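Local coordinates for Rubredoxin\:oxygen oxidoreductase (Desulfovibrio gigas, PDB 1E5D), which catalyses the four-electron reduction of one oxygen molecule to two water molecules, using a diiron centre and flavin mononucleotide, at residues Ile6-Ser20 with Met31-Glu43. Sequence-based numbering, arbitrary orientation.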
ATOM      1  N   ILE A   6     -13.050 -10.008 -38.699  1.00 22.46           N
ATOM      2  CA  ILE A   6     -13.262  -8.565 -38.566  1.00 23.67           C
ATOM      3  C   ILE A   6     -13.785  -8.059 -39.906  1.00 30.62           C
ATOM      4  O   ILE A   6     -14.921  -7.602 -39.992  1.00 34.97           O
ATOM      5  CB  ILE A   6     -11.975  -7.864 -38.130  1.00 24.92           C
ATOM      6  CG1 ILE A   6     -11.421  -8.389 -36.797  1.00 22.77           C
ATOM      7  CG2 ILE A   6     -12.176  -6.361 -38.077  1.00 22.71           C
ATOM      8  CD1 ILE A   6      -9.954  -8.071 -36.599  1.00 23.11           C
ATOM      9  N   ILE A   7     -12.921  -8.197 -40.890  1.00 31.85           N
ATOM     10  CA  ILE A   7     -13.187  -8.050 -42.307  1.00 33.65           C
ATOM     11  C   ILE A   7     -12.545  -9.237 -43.040  1.00 39.50           C
ATOM     12  O   ILE A   7     -11.763  -9.982 -42.453  1.00 53.16           O
ATOM     13  CB  ILE A   7     -12.671  -6.741 -42.920  1.00 27.25           C
ATOM     14  CG1 ILE A   7     -11.163  -6.524 -42.783  1.00 28.44           C
ATOM     15  CG2 ILE A   7     -13.426  -5.554 -42.346  1.00 26.63           C
ATOM     16  CD1 ILE A   7     -10.667  -5.308 -43.532  1.00 27.45           C
ATOM     17  N   ASP A   8     -12.892  -9.385 -44.304  1.00 39.68           N
ATOM     18  CA  ASP A   8     -12.412 -10.490 -45.127  1.00 38.37           C
ATOM     19  C   ASP A   8     -10.899 -10.603 -45.038  1.00 31.86           C
ATOM     20  O   ASP A   8     -10.187  -9.634 -45.312  1.00 31.88           O
ATOM     21  CB  ASP A   8     -12.851 -10.294 -46.579  1.00 53.06           C
ATOM     22  CG  ASP A   8     -14.359 -10.164 -46.720  1.00 68.07           C
ATOM     23  OD1 ASP A   8     -15.060 -11.094 -46.261  1.00 77.53           O
ATOM     24  OD2 ASP A   8     -14.848  -9.150 -47.264  1.00 91.05           O
ATOM     25  N   GLY A   9     -10.411 -11.772 -44.634  1.00 28.37           N
ATOM     26  CA  GLY A   9      -8.982 -11.984 -44.503  1.00 29.40           C
ATOM     27  C   GLY A   9      -8.345 -11.437 -43.241  1.00 28.67           C
ATOM     28  O   GLY A   9      -7.133 -11.597 -43.072  1.00 38.46           O
ATOM     29  N   PHE A  10      -9.121 -10.806 -42.366  1.00 21.42           N
ATOM     30  CA  PHE A  10      -8.638 -10.282 -41.098  1.00 18.81           C
ATOM     31  C   PHE A  10      -9.347 -10.973 -39.935  1.00 18.02           C
ATOM     32  O   PHE A  10     -10.568 -10.899 -39.775  1.00 22.27           O
ATOM     33  CB  PHE A  10      -8.859  -8.786 -40.966  1.00 20.89           C
ATOM     34  CG  PHE A  10      -7.959  -7.860 -41.750  1.00 29.36           C
ATOM     35  CD1 PHE A  10      -8.082  -7.754 -43.126  1.00 34.88           C
ATOM     36  CD2 PHE A  10      -6.999  -7.098 -41.108  1.00 28.90           C
ATOM     37  CE1 PHE A  10      -7.262  -6.904 -43.843  1.00 35.86           C
ATOM     38  CE2 PHE A  10      -6.180  -6.240 -41.816  1.00 33.13           C
ATOM     39  CZ  PHE A  10      -6.313  -6.139 -43.188  1.00 35.24           C
ATOM     40  N   HIS A  11      -8.589 -11.672 -39.085  1.00 13.62           N
ATOM     41  CA  HIS A  11      -9.281 -12.294 -37.957  1.00 18.10           C
ATOM     42  C   HIS A  11      -8.629 -11.946 -36.624  1.00 21.38           C
ATOM     43  O   HIS A  11      -7.411 -11.845 -36.498  1.00 19.84           O
ATOM     44  CB  HIS A  11      -9.325 -13.815 -38.102  1.00 29.37           C
ATOM     45  CG  HIS A  11      -9.779 -14.271 -39.454  1.00 37.43           C
ATOM     46  ND1 HIS A  11     -11.023 -14.825 -39.670  1.00 36.68           N
ATOM     47  CD2 HIS A  11      -9.150 -14.248 -40.653  1.00 34.35           C
ATOM     48  CE1 HIS A  11     -11.141 -15.126 -40.950  1.00 37.83           C
ATOM     49  NE2 HIS A  11     -10.020 -14.788 -41.561  1.00 37.50           N
ATOM     50  N   LEU A  12      -9.511 -11.784 -35.655  1.00 23.92           N
ATOM     51  CA  LEU A  12      -9.183 -11.591 -34.252  1.00 24.75           C
ATOM     52  C   LEU A  12      -8.946 -12.949 -33.603  1.00 24.24           C
ATOM     53  O   LEU A  12      -9.855 -13.783 -33.541  1.00 27.74           O
ATOM     54  CB  LEU A  12     -10.319 -10.835 -33.581  1.00 28.33           C
ATOM     55  CG  LEU A  12     -10.331 -10.571 -32.080  1.00 25.75           C
ATOM     56  CD1 LEU A  12     -11.003 -11.721 -31.344  1.00 42.19           C
ATOM     57  CD2 LEU A  12      -8.935 -10.331 -31.529  1.00 14.31           C
ATOM     58  N   VAL A  13      -7.734 -13.188 -33.108  1.00 20.87           N
ATOM     59  CA  VAL A  13      -7.502 -14.427 -32.361  1.00 19.33           C
ATOM     60  C   VAL A  13      -6.927 -14.087 -30.990  1.00 25.88           C
ATOM     61  O   VAL A  13      -6.437 -12.977 -30.768  1.00 35.17           O
ATOM     62  CB  VAL A  13      -6.550 -15.390 -33.088  1.00 21.66           C
ATOM     63  CG1 VAL A  13      -7.238 -16.021 -34.288  1.00 23.92           C
ATOM     64  CG2 VAL A  13      -5.286 -14.668 -33.532  1.00  8.48           C
ATOM     65  N   GLY A  14      -6.980 -15.037 -30.061  1.00 24.43           N
ATOM     66  CA  GLY A  14      -6.368 -14.865 -28.755  1.00 15.03           C
ATOM     67  C   GLY A  14      -7.172 -15.448 -27.617  1.00 17.64           C
ATOM     68  O   GLY A  14      -7.737 -16.534 -27.716  1.00 23.15           O
ATOM     69  N   ALA A  15      -7.245 -14.715 -26.500  1.00 19.11           N
ATOM     70  CA  ALA A  15      -7.938 -15.250 -25.340  1.00 11.37           C
ATOM     71  C   ALA A  15      -8.635 -14.168 -24.533  1.00 13.74           C
ATOM     72  O   ALA A  15      -8.098 -13.088 -24.301  1.00 23.18           O
ATOM     73  CB  ALA A  15      -6.948 -15.992 -24.452  1.00 14.47           C
ATOM     74  N   ILE A  16      -9.840 -14.519 -24.113  1.00 14.54           N
ATOM     75  CA  ILE A  16     -10.616 -13.738 -23.172  1.00 18.05           C
ATOM     76  C   ILE A  16     -10.239 -14.156 -21.753  1.00 22.88           C
ATOM     77  O   ILE A  16     -10.361 -15.324 -21.392  1.00 28.36           O
ATOM     78  CB  ILE A  16     -12.132 -13.896 -23.348  1.00 20.93           C
ATOM     79  CG1 ILE A  16     -12.608 -13.862 -24.797  1.00 24.99           C
ATOM     80  CG2 ILE A  16     -12.843 -12.836 -22.524  1.00 14.18           C
ATOM     81  CD1 ILE A  16     -13.801 -12.970 -25.052  1.00 37.16           C
ATOM     82  N   ASP A  17      -9.776 -13.185 -20.976  1.00 20.87           N
ATOM     83  CA  ASP A  17      -9.365 -13.510 -19.606  1.00 13.52           C
ATOM     84  C   ASP A  17     -10.386 -12.989 -18.603  1.00 14.48           C
ATOM     85  O   ASP A  17     -10.214 -11.950 -17.962  1.00 16.07           O
ATOM     86  CB  ASP A  17      -7.970 -12.944 -19.386  1.00 17.43           C
ATOM     87  CG  ASP A  17      -7.276 -13.455 -18.146  1.00 18.74           C
ATOM     88  OD1 ASP A  17      -7.987 -13.880 -17.216  1.00 22.41           O
ATOM     89  OD2 ASP A  17      -6.029 -13.411 -18.099  1.00 38.70           O
ATOM     90  N   TRP A  18     -11.488 -13.725 -18.462  1.00 15.60           N
ATOM     91  CA  TRP A  18     -12.572 -13.345 -17.573  1.00 13.40           C
ATOM     92  C   TRP A  18     -12.140 -13.055 -16.140  1.00  9.67           C
ATOM     93  O   TRP A  18     -12.684 -12.147 -15.514  1.00 13.09           O
ATOM     94  CB  TRP A  18     -13.600 -14.471 -17.523  1.00 18.44           C
ATOM     95  CG  TRP A  18     -14.182 -14.890 -18.829  1.00 18.84           C
ATOM     96  CD1 TRP A  18     -13.750 -15.858 -19.683  1.00 18.34           C
ATOM     97  CD2 TRP A  18     -15.352 -14.321 -19.430  1.00 18.94           C
ATOM     98  NE1 TRP A  18     -14.577 -15.927 -20.780  1.00 14.63           N
ATOM     99  CE2 TRP A  18     -15.565 -14.994 -20.644  1.00 15.77           C
ATOM    100  CE3 TRP A  18     -16.226 -13.306 -19.036  1.00 22.09           C
ATOM    101  CZ2 TRP A  18     -16.635 -14.676 -21.481  1.00 18.04           C
ATOM    102  CZ3 TRP A  18     -17.284 -12.995 -19.871  1.00 24.03           C
ATOM    103  CH2 TRP A  18     -17.479 -13.678 -21.079  1.00 20.91           C
ATOM    104  N   ASN A  19     -11.186 -13.824 -15.619  1.00 14.55           N
ATOM    105  CA  ASN A  19     -10.863 -13.771 -14.199  1.00 20.63           C
ATOM    106  C   ASN A  19      -9.822 -12.737 -13.805  1.00 22.22           C
ATOM    107  O   ASN A  19      -9.554 -12.566 -12.611  1.00 24.89           O
ATOM    108  CB  ASN A  19     -10.367 -15.154 -13.741  1.00 15.76           C
ATOM    109  CG  ASN A  19     -11.414 -16.221 -13.968  1.00 15.16           C
ATOM    110  OD1 ASN A  19     -12.597 -15.926 -14.088  1.00 31.23           O
ATOM    111  ND2 ASN A  19     -10.998 -17.478 -14.020  1.00 22.09           N
ATOM    112  N   SER A  20      -9.229 -12.053 -14.777  1.00 16.84           N
ATOM    113  CA  SER A  20      -8.186 -11.083 -14.459  1.00 12.94           C
ATOM    114  C   SER A  20      -8.674 -10.023 -13.488  1.00 17.71           C
ATOM    115  O   SER A  20      -9.622  -9.272 -13.733  1.00 19.71           O
ATOM    116  CB  SER A  20      -7.679 -10.423 -15.743  1.00 17.28           C
ATOM    117  OG  SER A  20      -6.636  -9.499 -15.481  1.00 27.69           O
ATOM    118  N   MET A  31     -13.230  -5.841 -14.775  1.00 23.44           N
ATOM    119  CA  MET A  31     -14.070  -6.444 -15.801  1.00 17.60           C
ATOM    120  C   MET A  31     -13.299  -7.482 -16.593  1.00 16.39           C
ATOM    121  O   MET A  31     -13.694  -7.911 -17.677  1.00 22.34           O
ATOM    122  CB  MET A  31     -14.598  -5.372 -16.755  1.00 26.43           C
ATOM    123  CG  MET A  31     -15.971  -4.830 -16.388  1.00 36.70           C
ATOM    124  SD  MET A  31     -16.447  -3.398 -17.374  1.00 49.05           S
ATOM    125  CE  MET A  31     -15.025  -2.332 -17.124  1.00 93.83           C
ATOM    126  N   GLY A  32     -12.154  -7.913 -16.059  1.00 15.17           N
ATOM    127  CA  GLY A  32     -11.395  -8.896 -16.820  1.00 12.98           C
ATOM    128  C   GLY A  32     -10.627  -8.186 -17.920  1.00 16.06           C
ATOM    129  O   GLY A  32     -10.451  -6.974 -17.881  1.00 18.58           O
ATOM    130  N   THR A  33     -10.168  -8.944 -18.900  1.00 16.33           N
ATOM    131  CA  THR A  33      -9.434  -8.355 -20.010  1.00 13.47           C
ATOM    132  C   THR A  33      -9.340  -9.391 -21.120  1.00 13.63           C
ATOM    133  O   THR A  33      -9.814 -10.525 -21.029  1.00 17.48           O
ATOM    134  CB  THR A  33      -8.047  -7.881 -19.560  1.00 18.62           C
ATOM    135  OG1 THR A  33      -7.340  -7.264 -20.643  1.00 10.76           O
ATOM    136  CG2 THR A  33      -7.189  -9.071 -19.138  1.00 23.08           C
ATOM    137  N   THR A  34      -8.717  -8.999 -22.228  1.00  8.39           N
ATOM    138  CA  THR A  34      -8.500  -9.958 -23.296  1.00 13.82           C
ATOM    139  C   THR A  34      -7.065  -9.811 -23.796  1.00 14.18           C
ATOM    140  O   THR A  34      -6.352  -8.848 -23.525  1.00 22.39           O
ATOM    141  CB  THR A  34      -9.452  -9.804 -24.497  1.00 10.94           C
ATOM    142  OG1 THR A  34      -9.058  -8.678 -25.304  1.00 14.18           O
ATOM    143  CG2 THR A  34     -10.874  -9.543 -24.033  1.00  3.73           C
ATOM    144  N   TYR A  35      -6.665 -10.816 -24.563  1.00 16.65           N
ATOM    145  CA  TYR A  35      -5.373 -10.733 -25.241  1.00 17.37           C
ATOM    146  C   TYR A  35      -5.657 -10.925 -26.724  1.00 20.15           C
ATOM    147  O   TYR A  35      -6.047 -12.022 -27.130  1.00 24.80           O
ATOM    148  CB  TYR A  35      -4.421 -11.759 -24.628  1.00 14.91           C
ATOM    149  CG  TYR A  35      -4.213 -11.452 -23.154  1.00 15.12           C
ATOM    150  CD1 TYR A  35      -3.400 -10.380 -22.800  1.00 16.19           C
ATOM    151  CD2 TYR A  35      -4.821 -12.193 -22.154  1.00 10.27           C
ATOM    152  CE1 TYR A  35      -3.187 -10.056 -21.478  1.00 16.32           C
ATOM    153  CE2 TYR A  35      -4.610 -11.879 -20.824  1.00 11.64           C
ATOM    154  CZ  TYR A  35      -3.796 -10.817 -20.498  1.00 20.99           C
ATOM    155  OH  TYR A  35      -3.569 -10.484 -19.181  1.00 26.76           O
ATOM    156  N   ASN A  36      -5.493  -9.843 -27.465  1.00 15.68           N
ATOM    157  CA  ASN A  36      -5.865  -9.742 -28.862  1.00 13.39           C
ATOM    158  C   ASN A  36      -4.651  -9.833 -29.774  1.00 15.82           C
ATOM    159  O   ASN A  36      -3.679  -9.108 -29.635  1.00 16.94           O
ATOM    160  CB  ASN A  36      -6.602  -8.425 -29.133  1.00 13.52           C
ATOM    161  CG  ASN A  36      -7.874  -8.297 -28.316  1.00 16.83           C
ATOM    162  OD1 ASN A  36      -8.425  -9.288 -27.849  1.00 21.62           O
ATOM    163  ND2 ASN A  36      -8.346  -7.066 -28.142  1.00 15.54           N
ATOM    164  N   ALA A  37      -4.747 -10.752 -30.721  1.00 16.70           N
ATOM    165  CA  ALA A  37      -3.793 -10.886 -31.810  1.00 16.24           C
ATOM    166  C   ALA A  37      -4.609 -10.875 -33.101  1.00 19.25           C
ATOM    167  O   ALA A  37      -5.803 -11.198 -33.085  1.00 12.22           O
ATOM    168  CB  ALA A  37      -2.947 -12.131 -31.679  1.00  7.47           C
ATOM    169  N   TYR A  38      -3.969 -10.474 -34.195  1.00 20.06           N
ATOM    170  CA  TYR A  38      -4.713 -10.386 -35.452  1.00 15.16           C
ATOM    171  C   TYR A  38      -3.988 -11.141 -36.557  1.00 19.54           C
ATOM    172  O   TYR A  38      -2.831 -10.877 -36.880  1.00 17.48           O
ATOM    173  CB  TYR A  38      -4.958  -8.916 -35.818  1.00 11.95           C
ATOM    174  CG  TYR A  38      -5.749  -8.238 -34.712  1.00 18.53           C
ATOM    175  CD1 TYR A  38      -5.072  -7.658 -33.646  1.00 16.87           C
ATOM    176  CD2 TYR A  38      -7.133  -8.189 -34.718  1.00 18.22           C
ATOM    177  CE1 TYR A  38      -5.764  -7.041 -32.624  1.00 15.04           C
ATOM    178  CE2 TYR A  38      -7.835  -7.569 -33.693  1.00 15.14           C
ATOM    179  CZ  TYR A  38      -7.140  -6.999 -32.651  1.00 13.42           C
ATOM    180  OH  TYR A  38      -7.794  -6.373 -31.617  1.00 17.60           O
ATOM    181  N   LEU A  39      -4.726 -12.094 -37.106  1.00 21.46           N
ATOM    182  CA  LEU A  39      -4.322 -12.910 -38.234  1.00 22.77           C
ATOM    183  C   LEU A  39      -4.773 -12.271 -39.547  1.00 25.54           C
ATOM    184  O   LEU A  39      -5.972 -12.080 -39.762  1.00 22.08           O
ATOM    185  CB  LEU A  39      -4.931 -14.305 -38.097  1.00 16.15           C
ATOM    186  CG  LEU A  39      -4.510 -15.312 -39.165  1.00 20.99           C
ATOM    187  CD1 LEU A  39      -3.015 -15.574 -39.063  1.00 16.69           C
ATOM    188  CD2 LEU A  39      -5.312 -16.598 -39.045  1.00 25.90           C
ATOM    189  N   VAL A  40      -3.823 -11.936 -40.409  1.00 24.21           N
ATOM    190  CA  VAL A  40      -4.145 -11.366 -41.712  1.00 25.90           C
ATOM    191  C   VAL A  40      -3.766 -12.317 -42.847  1.00 27.10           C
ATOM    192  O   VAL A  40      -2.592 -12.616 -43.077  1.00 30.38           O
ATOM    193  CB  VAL A  40      -3.444 -10.013 -41.930  1.00 25.53           C
ATOM    194  CG1 VAL A  40      -3.804  -9.459 -43.300  1.00 40.33           C
ATOM    195  CG2 VAL A  40      -3.813  -9.040 -40.826  1.00 21.06           C
ATOM    196  N   GLU A  41      -4.791 -12.794 -43.553  1.00 24.07           N
ATOM    197  CA  GLU A  41      -4.588 -13.685 -44.685  1.00 23.46           C
ATOM    198  C   GLU A  41      -4.205 -12.930 -45.955  1.00 21.95           C
ATOM    199  O   GLU A  41      -5.049 -12.210 -46.487  1.00 32.97           O
ATOM    200  CB  GLU A  41      -5.860 -14.490 -44.948  1.00 19.51           C
ATOM    201  CG  GLU A  41      -6.000 -15.669 -43.989  1.00 27.99           C
ATOM    202  CD  GLU A  41      -7.243 -16.485 -44.280  1.00 39.56           C
ATOM    203  OE1 GLU A  41      -8.349 -15.902 -44.324  1.00 49.49           O
ATOM    204  OE2 GLU A  41      -7.103 -17.713 -44.465  1.00 62.75           O
ATOM    205  N   ASP A  42      -2.971 -13.112 -46.388  1.00 26.99           N
ATOM    206  CA  ASP A  42      -2.412 -12.638 -47.643  1.00 36.37           C
ATOM    207  C   ASP A  42      -1.509 -13.727 -48.242  1.00 44.50           C
ATOM    208  O   ASP A  42      -1.474 -14.861 -47.752  1.00 50.94           O
ATOM    209  CB  ASP A  42      -1.632 -11.340 -47.480  1.00 39.90           C
ATOM    210  CG  ASP A  42      -1.647 -10.457 -48.708  1.00 46.16           C
ATOM    211  OD1 ASP A  42      -1.964 -10.950 -49.810  1.00 58.93           O
ATOM    212  OD2 ASP A  42      -1.335  -9.254 -48.591  1.00 44.83           O
ATOM    213  N   GLU A  43      -0.784 -13.383 -49.303  1.00 46.70           N
ATOM    214  CA  GLU A  43       0.146 -14.360 -49.883  1.00 50.31           C
ATOM    215  C   GLU A  43       1.181 -14.676 -48.801  1.00 44.13           C
ATOM    216  O   GLU A  43       1.429 -15.823 -48.452  1.00 48.24           O
ATOM    217  CB  GLU A  43       0.781 -13.857 -51.166  1.00 71.21           C
ATOM    218  CG  GLU A  43       0.003 -12.821 -51.950  1.00 92.62           C
ATOM    219  CD  GLU A  43      -1.446 -13.165 -52.217  1.00111.59           C
ATOM    220  OE1 GLU A  43      -1.770 -14.364 -52.360  1.00137.11           O
ATOM    221  OE2 GLU A  43      -2.281 -12.234 -52.284  1.00129.35           O
TER
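Y38, on strand 33-40, lays its ring against L12 and I6 of segment 6-20; strands 10-17 and 33-40 are antiparallel, bonded from E41 N–G9 O (2.7 Å) to the D17–T33 pair. Y38 CB sits 3.9 Å from H11 O. Y38 CG is anti to the carbonyl carbon (chi1 -59°), which swings the ring to the neighbouring strand: Y38 CD2 meets I6 CD1 at 3.4 Å, at the ring's edge, and Y38 CE2 lies 3.7 Å from L12 CD2. L12 CD2 is also 4.1 Å from Y38 OH, whose hydrogen-bond partner is the backbone O of P224, beyond the two strands. On this face F10 and V40 run side by side, V40 CG1 standing 4.2 Å from the F10 ring centroid in a CH-pi contact over its centre. The other face carries V13 against A37, packed on helix 56-64, and Y35, whose ring edge at CE2 takes D17 OD2 at 3.4 Å, carboxylate and ring planes 54° apart. G14 CA approaches Y35 O at 3.3 Å in a CA-H...O contact. Y35 stands beside D83 and H226 of the diiron site, and T34 O accepts a bond from H226 ND1, so this antiparallel ladder in the metallo-beta-lactamase fold borders the metal centre.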